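Local atomic coordinates of phosphoserine phosphatase (Homo sapiens, PDB entry 6HYY), a protein that catalyses the hydrolysis of L-3-phosphoserine to serine and phosphate, using a magnesium ion in a haloacid dehalogenase-type active site. Residues Ala56-Arg61 against Ala140-Thr145; Ser19-Glu24 against Pro85-Leu90; Lys5-Ala10 against Ser92-Arg97. All coordinates share one frame; numbering follows the deposited sequence.

Contact 1 of 3, residues Ala56-Arg61 against Ala140-Thr145; sequences AALTER and AGFDET
One residue past F142, the ring that meets L58 and T59 across this contact, D143 OD1 is gripped twice: T145 OG1 donates to it at 2.7 Å on the syn side, and T145 N at 3.0 Å from above the carboxylate plane. The backbone bond makes this an Asx turn, which bends the chain as strand 139-142 ends. The F142 ring reaches to helix 54-65, its CG standing between the backbone N and the carbonyl carbon (chi1 64°). L58 CD2 lies over one face, 4.0 Å from the ring centroid and 16° off the normal, a CH-pi contact offset toward the rim. T59 comes in at the edge, where OG1 lies near the ring plane, 3.4 Å from F142 CE1; that hydroxyl is hydrogen-bonded to K55 O one turn back. K55 and L62 also touch the F142 side chain. Losing the F142 ring to an alanine would probably rob the L58 methyl of the aromatic face it rests on and open a gap between helix and strand. The arrangement joins a helix of what is probably the C1-type cap to the antiparallel strand at the sheet margin, consistent with the cap-and-core build of a haloacid dehalogenase phosphatase.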
loop_
_atom_site.group_PDB
_atom_site.type_symbol
_atom_site.label_atom_id
_atom_site.label_comp_id
_atom_site.label_asym_id
_atom_site.label_seq_id
_atom_site.Cartn_x
_atom_site.Cartn_y
_atom_site.Cartn_z
ATOM N N ALA A 56 6.695 8.146 -14.507
ATOM C CA ALA A 56 7.523 9.345 -14.581
ATOM C C ALA A 56 7.735 9.962 -13.205
ATOM O O ALA A 56 8.858 10.345 -12.859
ATOM C CB ALA A 56 6.884 10.355 -15.532
ATOM N N ALA A 57 6.669 10.068 -12.403
ATOM C CA ALA A 57 6.804 10.648 -11.069
ATOM C C ALA A 57 7.711 9.804 -10.182
ATOM O O ALA A 57 8.448 10.343 -9.348
ATOM C CB ALA A 57 5.428 10.812 -10.422
ATOM N N LEU A 58 7.666 8.479 -10.343
ATOM C CA LEU A 58 8.550 7.606 -9.584
ATOM C C LEU A 58 10.002 7.790 -10.014
ATOM O O LEU A 58 10.902 7.896 -9.170
ATOM C CB LEU A 58 8.115 6.147 -9.756
ATOM C CG LEU A 58 8.826 5.141 -8.853
ATOM C CD1 LEU A 58 8.631 5.508 -7.393
ATOM C CD2 LEU A 58 8.349 3.717 -9.133
ATOM N N THR A 59 10.249 7.806 -11.326
ATOM C CA THR A 59 11.608 7.990 -11.830
ATOM C C THR A 59 12.214 9.286 -11.314
ATOM O O THR A 59 13.362 9.311 -10.851
ATOM C CB THR A 59 11.598 7.979 -13.359
ATOM O OG1 THR A 59 11.052 6.741 -13.823
ATOM C CG2 THR A 59 13.012 8.139 -13.903
ATOM N N GLU A 60 11.440 10.375 -11.359
ATOM C CA GLU A 60 11.966 11.679 -10.962
ATOM C C GLU A 60 12.276 11.741 -9.472
ATOM O O GLU A 60 13.268 12.360 -9.070
ATOM C CB GLU A 60 10.980 12.779 -11.345
ATOM C CG GLU A 60 10.747 12.897 -12.831
ATOM C CD GLU A 60 9.500 13.694 -13.145
ATOM O OE1 GLU A 60 9.276 14.018 -14.331
ATOM O OE2 GLU A 60 8.743 13.996 -12.198
ATOM N N ARG A 61 11.436 11.132 -8.631
ATOM C CA ARG A 61 11.721 11.145 -7.201
ATOM C C ARG A 61 12.960 10.319 -6.891
ATOM O O ARG A 61 13.819 10.740 -6.112
ATOM C CB ARG A 61 10.517 10.623 -6.411
ATOM C CG ARG A 61 9.389 11.629 -6.239
ATOM C CD ARG A 61 8.153 10.994 -5.598
ATOM N NE ARG A 61 7.435 10.117 -6.521
ATOM C CZ ARG A 61 6.340 9.431 -6.193
ATOM N NH1 ARG A 61 5.845 9.523 -4.965
ATOM N NH2 ARG A 61 5.742 8.648 -7.081
ATOM N N ALA A 140 20.466 1.759 -9.078
ATOM C CA ALA A 140 20.550 1.388 -10.484
ATOM C C ALA A 140 19.209 1.440 -11.209
ATOM O O ALA A 140 19.128 0.983 -12.352
ATOM C CB ALA A 140 21.146 -0.016 -10.619
ATOM N N GLY A 141 18.152 1.968 -10.587
ATOM C CA GLY A 141 16.864 2.027 -11.262
ATOM C C GLY A 141 15.782 1.221 -10.561
ATOM O O GLY A 141 15.909 0.917 -9.375
ATOM N N PHE A 142 14.721 0.858 -11.288
ATOM C CA PHE A 142 13.671 0.034 -10.701
ATOM C C PHE A 142 13.037 -0.825 -11.789
ATOM O O PHE A 142 13.179 -0.552 -12.986
ATOM C CB PHE A 142 12.620 0.896 -9.972
ATOM C CG PHE A 142 11.865 1.825 -10.865
ATOM C CD1 PHE A 142 12.350 3.096 -11.142
ATOM C CD2 PHE A 142 10.665 1.433 -11.444
ATOM C CE1 PHE A 142 11.660 3.948 -11.975
ATOM C CE2 PHE A 142 9.964 2.291 -12.272
ATOM C CZ PHE A 142 10.461 3.544 -12.545
ATOM N N ASP A 143 12.352 -1.888 -11.366
ATOM C CA ASP A 143 11.781 -2.856 -12.307
ATOM C C ASP A 143 10.554 -2.243 -12.967
ATOM O O ASP A 143 9.474 -2.194 -12.375
ATOM C CB ASP A 143 11.434 -4.152 -11.587
ATOM C CG ASP A 143 10.822 -5.201 -12.514
ATOM O OD1 ASP A 143 10.768 -4.974 -13.738
ATOM O OD2 ASP A 143 10.419 -6.267 -12.002
ATOM N N GLU A 144 10.699 -1.810 -14.221
ATOM C CA GLU A 144 9.614 -1.113 -14.898
ATOM C C GLU A 144 8.532 -2.055 -15.412
ATOM O O GLU A 144 7.504 -1.578 -15.905
ATOM C CB GLU A 144 10.182 -0.267 -16.040
ATOM C CG GLU A 144 11.443 0.490 -15.626
ATOM C CD GLU A 144 11.780 1.653 -16.538
ATOM O OE1 GLU A 144 11.201 1.739 -17.644
ATOM O OE2 GLU A 144 12.624 2.488 -16.137
ATOM N N THR A 145 8.723 -3.368 -15.294
ATOM C CA THR A 145 7.687 -4.315 -15.683
ATOM C C THR A 145 6.677 -4.603 -14.577
ATOM O O THR A 145 5.683 -5.289 -14.841
ATOM C CB THR A 145 8.305 -5.643 -16.153
ATOM O OG1 THR A 145 8.801 -6.386 -15.029
ATOM C CG2 THR A 145 9.440 -5.387 -17.136
#

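Contact 2 of 3, residues Ser19-Glu24 against Pro85-Leu90; sequences STVIRE and PGIREL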
loop_
_atom_site.group_PDB
_atom_site.type_symbol
_atom_site.label_atom_id
_atom_site.label_comp_id
_atom_site.label_asym_id
_atom_site.label_seq_id
_atom_site.Cartn_x
_atom_site.Cartn_y
_atom_site.Cartn_z
ATOM N N SER A 19 0.177 5.319 4.136
ATOM C CA SER A 19 -0.880 6.040 4.834
ATOM C C SER A 19 -2.098 5.182 5.136
ATOM O O SER A 19 -3.081 5.691 5.673
ATOM C CB SER A 19 -1.308 7.305 4.083
ATOM O OG SER A 19 -0.179 8.143 3.909
ATOM N N THR A 20 -2.044 3.873 4.862
ATOM C CA THR A 20 -3.118 2.965 5.248
ATOM C C THR A 20 -2.593 1.933 6.240
ATOM O O THR A 20 -2.876 2.050 7.430
ATOM C CB THR A 20 -3.741 2.310 4.016
ATOM O OG1 THR A 20 -4.346 3.346 3.229
ATOM C CG2 THR A 20 -4.817 1.349 4.420
ATOM N N VAL A 21 -1.798 0.965 5.797
ATOM C CA VAL A 21 -1.217 -0.014 6.721
ATOM C C VAL A 21 -0.127 0.625 7.574
ATOM O O VAL A 21 0.052 0.264 8.747
ATOM C CB VAL A 21 -0.669 -1.212 5.925
ATOM C CG1 VAL A 21 0.156 -2.141 6.826
ATOM C CG2 VAL A 21 -1.816 -1.984 5.321
ATOM N N ILE A 22 0.631 1.553 7.000
ATOM C CA ILE A 22 1.621 2.313 7.764
ATOM C C ILE A 22 1.211 3.782 7.800
ATOM O O ILE A 22 0.432 4.259 6.985
ATOM C CB ILE A 22 3.048 2.159 7.205
ATOM C CG1 ILE A 22 3.128 2.708 5.770
ATOM C CG2 ILE A 22 3.515 0.691 7.313
ATOM C CD1 ILE A 22 4.526 2.624 5.143
ATOM N N ARG A 23 1.771 4.516 8.769
ATOM C CA ARG A 23 1.364 5.905 8.961
ATOM C C ARG A 23 1.974 6.830 7.917
ATOM O O ARG A 23 1.365 7.849 7.567
ATOM C CB ARG A 23 1.748 6.362 10.375
ATOM C CG ARG A 23 1.379 5.336 11.436
ATOM C CD ARG A 23 0.943 5.995 12.738
ATOM N NE ARG A 23 -0.480 6.326 12.695
ATOM C CZ ARG A 23 -1.210 6.681 13.748
ATOM N NH1 ARG A 23 -0.663 6.750 14.959
ATOM N NH2 ARG A 23 -2.499 6.965 13.586
ATOM N N GLU A 24 3.135 6.472 7.387
ATOM C CA GLU A 24 3.967 7.315 6.540
ATOM C C GLU A 24 3.852 6.893 5.075
ATOM O O GLU A 24 3.192 5.910 4.729
ATOM C CB GLU A 24 5.423 7.241 7.014
ATOM C CG GLU A 24 5.632 7.401 8.533
ATOM C CD GLU A 24 5.797 6.068 9.279
ATOM O OE1 GLU A 24 6.361 6.083 10.400
ATOM O OE2 GLU A 24 5.367 5.020 8.749
ATOM N N PRO A 85 -2.391 2.050 14.036
ATOM C CA PRO A 85 -3.113 1.360 15.112
ATOM C C PRO A 85 -4.269 0.515 14.592
ATOM O O PRO A 85 -5.039 0.933 13.717
ATOM C CB PRO A 85 -3.605 2.510 15.995
ATOM C CG PRO A 85 -2.568 3.576 15.779
ATOM C CD PRO A 85 -2.128 3.465 14.346
ATOM N N GLY A 86 -4.352 -0.712 15.100
ATOM C CA GLY A 86 -5.407 -1.616 14.735
ATOM C C GLY A 86 -5.101 -2.555 13.588
ATOM O O GLY A 86 -5.797 -3.562 13.451
ATOM N N ILE A 87 -4.089 -2.259 12.765
ATOM C CA ILE A 87 -3.905 -3.109 11.578
ATOM C C ILE A 87 -3.390 -4.503 11.954
ATOM O O ILE A 87 -3.799 -5.500 11.331
ATOM C CB ILE A 87 -3.021 -2.426 10.514
ATOM C CG1 ILE A 87 -3.040 -3.221 9.195
ATOM C CG2 ILE A 87 -1.603 -2.334 10.924
ATOM C CD1 ILE A 87 -4.434 -3.388 8.550
ATOM N N ARG A 88 -2.552 -4.639 12.989
ATOM C CA ARG A 88 -2.108 -5.980 13.383
ATOM C C ARG A 88 -3.290 -6.852 13.792
ATOM O O ARG A 88 -3.406 -8.016 13.372
ATOM C CB ARG A 88 -1.117 -5.907 14.547
ATOM C CG ARG A 88 0.250 -5.360 14.230
ATOM C CD ARG A 88 1.071 -5.312 15.550
ATOM N NE ARG A 88 2.318 -4.568 15.411
ATOM C CZ ARG A 88 2.423 -3.231 15.464
ATOM N NH1 ARG A 88 1.361 -2.445 15.684
ATOM N NH2 ARG A 88 3.613 -2.670 15.303
ATOM N N GLU A 89 -4.180 -6.311 14.630
ATOM C CA GLU A 89 -5.339 -7.066 15.089
ATOM C C GLU A 89 -6.267 -7.400 13.926
ATOM O O GLU A 89 -6.783 -8.518 13.840
ATOM C CB GLU A 89 -6.085 -6.285 16.175
ATOM C CG GLU A 89 -7.163 -7.119 16.835
ATOM C CD GLU A 89 -7.875 -6.395 17.960
ATOM O OE1 GLU A 89 -7.487 -5.253 18.283
ATOM O OE2 GLU A 89 -8.825 -6.979 18.514
ATOM N N LEU A 90 -6.486 -6.439 13.024
ATOM C CA LEU A 90 -7.375 -6.661 11.882
ATOM C C LEU A 90 -6.838 -7.752 10.963
ATOM O O LEU A 90 -7.586 -8.658 10.571
ATOM C CB LEU A 90 -7.581 -5.360 11.107
ATOM C CG LEU A 90 -8.482 -5.482 9.871
ATOM C CD1 LEU A 90 -9.877 -5.947 10.261
ATOM C CD2 LEU A 90 -8.558 -4.149 9.161
#
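The two backbones come closest where V21 CA and I87 CA stand 6.4 Å apart, one at the end of the short helix 17-21 and the other at the start of helix 87-96. Helix 17-21 follows the strand that carries D16, and its wider pi-type turn is consistent with the squiggle of the haloacid dehalogenase fold. The backbone pairings of V21 with T84 and R23 with H82 fit the flap beside it, whose two arms probably lead into and out of the helical cap. S19 N donates to E24 O at 3.1 Å, drawing the turn closed.

The buried part of the interface is aliphatic. V21 and I87 both have CG1 anti to the backbone N (chi1 170° and -170°), and these branches meet at 4.1 Å between V21 CG1 and I87 CG1, the side chains crossing at about a right angle. I87 CG2 packs instead against the backbone, 3.8 Å from V21 O. F15, from strand 12-16, touches both residues, and V115 adds to the apolar surroundings of V21. Neighbouring T20 is second shell: its OG1 is hydrogen-bonded to D16 OD2, and D16 is a ligand of the magnesium ion.

Helix 87-96 starts from G86 at the N-cap, whose positive phi would press a CB against the carbonyl oxygen of P85; L90 N donates to G86 O at 3.0 Å. Nearer solvent, the R23 chain, bent at chi2 and chi3, lays its guanidinium against the P85 ring. N195 OD1 accepts from R23 NE, which helps fix the rotation of the group. P85 CD sits over the centre of the guanidinium face, 3.4 Å from R23 CZ.

Contact 3 of 3, residues Lys5-Ala10 against Ser92-Arg97; sequences KLFYSA and SRLQER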
loop_
_atom_site.group_PDB
_atom_site.type_symbol
_atom_site.label_atom_id
_atom_site.label_comp_id
_atom_site.label_asym_id
_atom_site.label_seq_id
_atom_site.Cartn_x
_atom_site.Cartn_y
_atom_site.Cartn_z
ATOM N N LYS A 5 -21.118 -6.782 7.462
ATOM C CA LYS A 5 -21.641 -7.815 6.574
ATOM C C LYS A 5 -20.838 -7.875 5.282
ATOM O O LYS A 5 -20.437 -8.956 4.833
ATOM C CB LYS A 5 -23.116 -7.550 6.279
ATOM C CG LYS A 5 -24.031 -7.683 7.484
ATOM C CD LYS A 5 -25.492 -7.449 7.108
ATOM C CE LYS A 5 -25.992 -8.461 6.081
ATOM N NZ LYS A 5 -25.771 -8.054 4.658
ATOM N N LEU A 6 -20.592 -6.714 4.670
ATOM C CA LEU A 6 -19.740 -6.664 3.485
ATOM C C LEU A 6 -18.353 -7.215 3.786
ATOM O O LEU A 6 -17.839 -8.077 3.062
ATOM C CB LEU A 6 -19.639 -5.227 2.971
ATOM C CG LEU A 6 -18.453 -4.990 2.026
ATOM C CD1 LEU A 6 -18.705 -5.660 0.683
ATOM C CD2 LEU A 6 -18.154 -3.509 1.866
ATOM N N PHE A 7 -17.732 -6.726 4.860
ATOM C CA PHE A 7 -16.363 -7.117 5.179
ATOM C C PHE A 7 -16.251 -8.625 5.373
ATOM O O PHE A 7 -15.288 -9.249 4.908
ATOM C CB PHE A 7 -15.892 -6.357 6.423
ATOM C CG PHE A 7 -14.403 -6.405 6.644
ATOM C CD1 PHE A 7 -13.535 -5.796 5.751
ATOM C CD2 PHE A 7 -13.873 -7.041 7.755
ATOM C CE1 PHE A 7 -12.171 -5.833 5.950
ATOM C CE2 PHE A 7 -12.504 -7.085 7.964
ATOM C CZ PHE A 7 -11.651 -6.474 7.058
ATOM N N TYR A 8 -17.258 -9.237 5.999
ATOM C CA TYR A 8 -17.222 -10.665 6.297
ATOM C C TYR A 8 -17.572 -11.542 5.109
ATOM O O TYR A 8 -17.388 -12.761 5.191
ATOM C CB TYR A 8 -18.149 -10.977 7.477
ATOM C CG TYR A 8 -17.484 -10.546 8.747
ATOM C CD1 TYR A 8 -17.197 -11.442 9.763
ATOM C CD2 TYR A 8 -17.061 -9.236 8.887
ATOM C CE1 TYR A 8 -16.548 -11.013 10.900
ATOM C CE2 TYR A 8 -16.432 -8.807 9.980
ATOM C CZ TYR A 8 -16.173 -9.681 10.984
ATOM O OH TYR A 8 -15.520 -9.161 12.053
ATOM N N SER A 9 -18.052 -10.966 4.013
ATOM C CA SER A 9 -18.303 -11.725 2.799
ATOM C C SER A 9 -17.073 -11.841 1.903
ATOM O O SER A 9 -17.117 -12.568 0.906
ATOM C CB SER A 9 -19.446 -11.082 2.009
ATOM O OG SER A 9 -19.044 -9.840 1.458
ATOM N N ALA A 10 -15.984 -11.152 2.230
ATOM C CA ALA A 10 -14.803 -11.140 1.376
ATOM C C ALA A 10 -13.988 -12.411 1.558
ATOM O O ALA A 10 -13.811 -12.890 2.680
ATOM C CB ALA A 10 -13.930 -9.932 1.700
ATOM N N SER A 92 -4.806 -10.086 11.754
ATOM C CA SER A 92 -4.893 -11.324 12.522
ATOM C C SER A 92 -6.289 -11.927 12.443
ATOM O O SER A 92 -6.436 -13.136 12.214
ATOM C CB SER A 92 -4.507 -11.052 13.977
ATOM O OG SER A 92 -3.129 -10.768 14.076
ATOM N N ARG A 93 -7.332 -11.106 12.636
ATOM C CA ARG A 93 -8.695 -11.629 12.561
ATOM C C ARG A 93 -9.037 -12.109 11.159
ATOM O O ARG A 93 -9.718 -13.132 11.005
ATOM C CB ARG A 93 -9.716 -10.579 13.002
ATOM C CG ARG A 93 -9.561 -10.156 14.470
ATOM C CD ARG A 93 -9.923 -11.266 15.468
ATOM N NE ARG A 93 -8.827 -12.212 15.745
ATOM C CZ ARG A 93 -7.656 -11.923 16.325
ATOM N NH1 ARG A 93 -7.351 -10.699 16.720
ATOM N NH2 ARG A 93 -6.764 -12.888 16.493
ATOM N N LEU A 94 -8.569 -11.400 10.129
ATOM C CA LEU A 94 -8.839 -11.851 8.763
ATOM C C LEU A 94 -8.180 -13.199 8.497
ATOM O O LEU A 94 -8.798 -14.116 7.926
ATOM C CB LEU A 94 -8.339 -10.805 7.766
ATOM C CG LEU A 94 -9.163 -9.527 7.652
ATOM C CD1 LEU A 94 -8.410 -8.480 6.853
ATOM C CD2 LEU A 94 -10.492 -9.857 6.971
ATOM N N GLN A 95 -6.917 -13.340 8.899
ATOM C CA GLN A 95 -6.207 -14.593 8.659
ATOM C C GLN A 95 -6.807 -15.734 9.466
ATOM O O GLN A 95 -6.829 -16.883 9.001
ATOM C CB GLN A 95 -4.715 -14.424 8.972
ATOM C CG GLN A 95 -3.952 -13.549 7.943
ATOM C CD GLN A 95 -2.475 -13.420 8.268
ATOM O OE1 GLN A 95 -2.069 -13.623 9.405
ATOM N NE2 GLN A 95 -1.672 -13.083 7.275
ATOM N N GLU A 96 -7.341 -15.441 10.650
ATOM C CA GLU A 96 -7.989 -16.482 11.441
ATOM C C GLU A 96 -9.262 -17.002 10.783
ATOM O O GLU A 96 -9.660 -18.144 11.050
ATOM C CB GLU A 96 -8.257 -15.943 12.847
ATOM C CG GLU A 96 -6.961 -15.839 13.640
ATOM C CD GLU A 96 -7.143 -15.373 15.067
ATOM O OE1 GLU A 96 -6.111 -15.273 15.774
ATOM O OE2 GLU A 96 -8.298 -15.113 15.484
ATOM N N ARG A 97 -9.890 -16.213 9.909
ATOM C CA ARG A 97 -11.031 -16.662 9.124
ATOM C C ARG A 97 -10.630 -17.081 7.718
ATOM O O ARG A 97 -11.505 -17.246 6.868
ATOM C CB ARG A 97 -12.107 -15.575 9.070
ATOM C CG ARG A 97 -12.899 -15.465 10.372
ATOM C CD ARG A 97 -14.031 -14.430 10.313
ATOM N NE ARG A 97 -15.139 -14.863 9.467
ATOM C CZ ARG A 97 -15.353 -14.394 8.245
ATOM N NH1 ARG A 97 -14.544 -13.468 7.743
ATOM N NH2 ARG A 97 -16.374 -14.843 7.527
#
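The guanidinium of R97 turns one face to Y8, with Y8 CD1 lying over its centre, 3.8 Å from R97 CZ. Ring and guanidinium planes are 34° apart, so this is a tilted approach and not a parallel stack. The ring of F7 has Y8 CE2 at its edge, in plane, while L94 CD2 comes in obliquely from the other helix. Two helices of the Rossmann-like core meet here: helix 2-8 leads into the central strand 12-16, and helix 87-96 into its neighbour 100-105.

F7 and L94 supply the buried half. Both are turned so that their ends reach across, F7 with CG anti to the backbone N (chi1 -165°), and L94 CD2 lies equally near two ring atoms, 3.6 Å from both F7 CE2 and F7 CZ. I173 and I190 of the sheet, together with L215, also touch F7, which places the ring between helix and sheet.

The polar half lies at the surface, where R97 is the first residue after helix 87-96 to leave helical backbone angles. In residues 5-10, L6 O takes two bonds from S9, the shorter being 2.7 Å from S9 OG. R97, its chain bent at chi3, adds a single bond across the interface to its contact with the Y8 ring: R97 NH2 donates to Y8 O at 3.3 Å, in the carbonyl plane and on a lone pair, with an N-H...O angle of 149°.

Overall arrangement
Contacts 2 and 3 share helix 87-96, its first turn used by one and its last by the other. Their centres are 16 Å apart, and L90 CD1 meets F7 CE2 at 3.7 Å, so the two apolar patches join. Both are partly buried, contact 2 lying nearer the chain's centre (about 10 Å against 19 Å). Contact 1, on the opposite side of that centre and about 17 Å from it, is nevertheless largely buried; it probably ties cap to core, where the others belong to the core and its flap. In chemistry, contact 1 turns on an aromatic ring, while contacts 2 and 3 each add an arginine at the surface to a buried apolar pair.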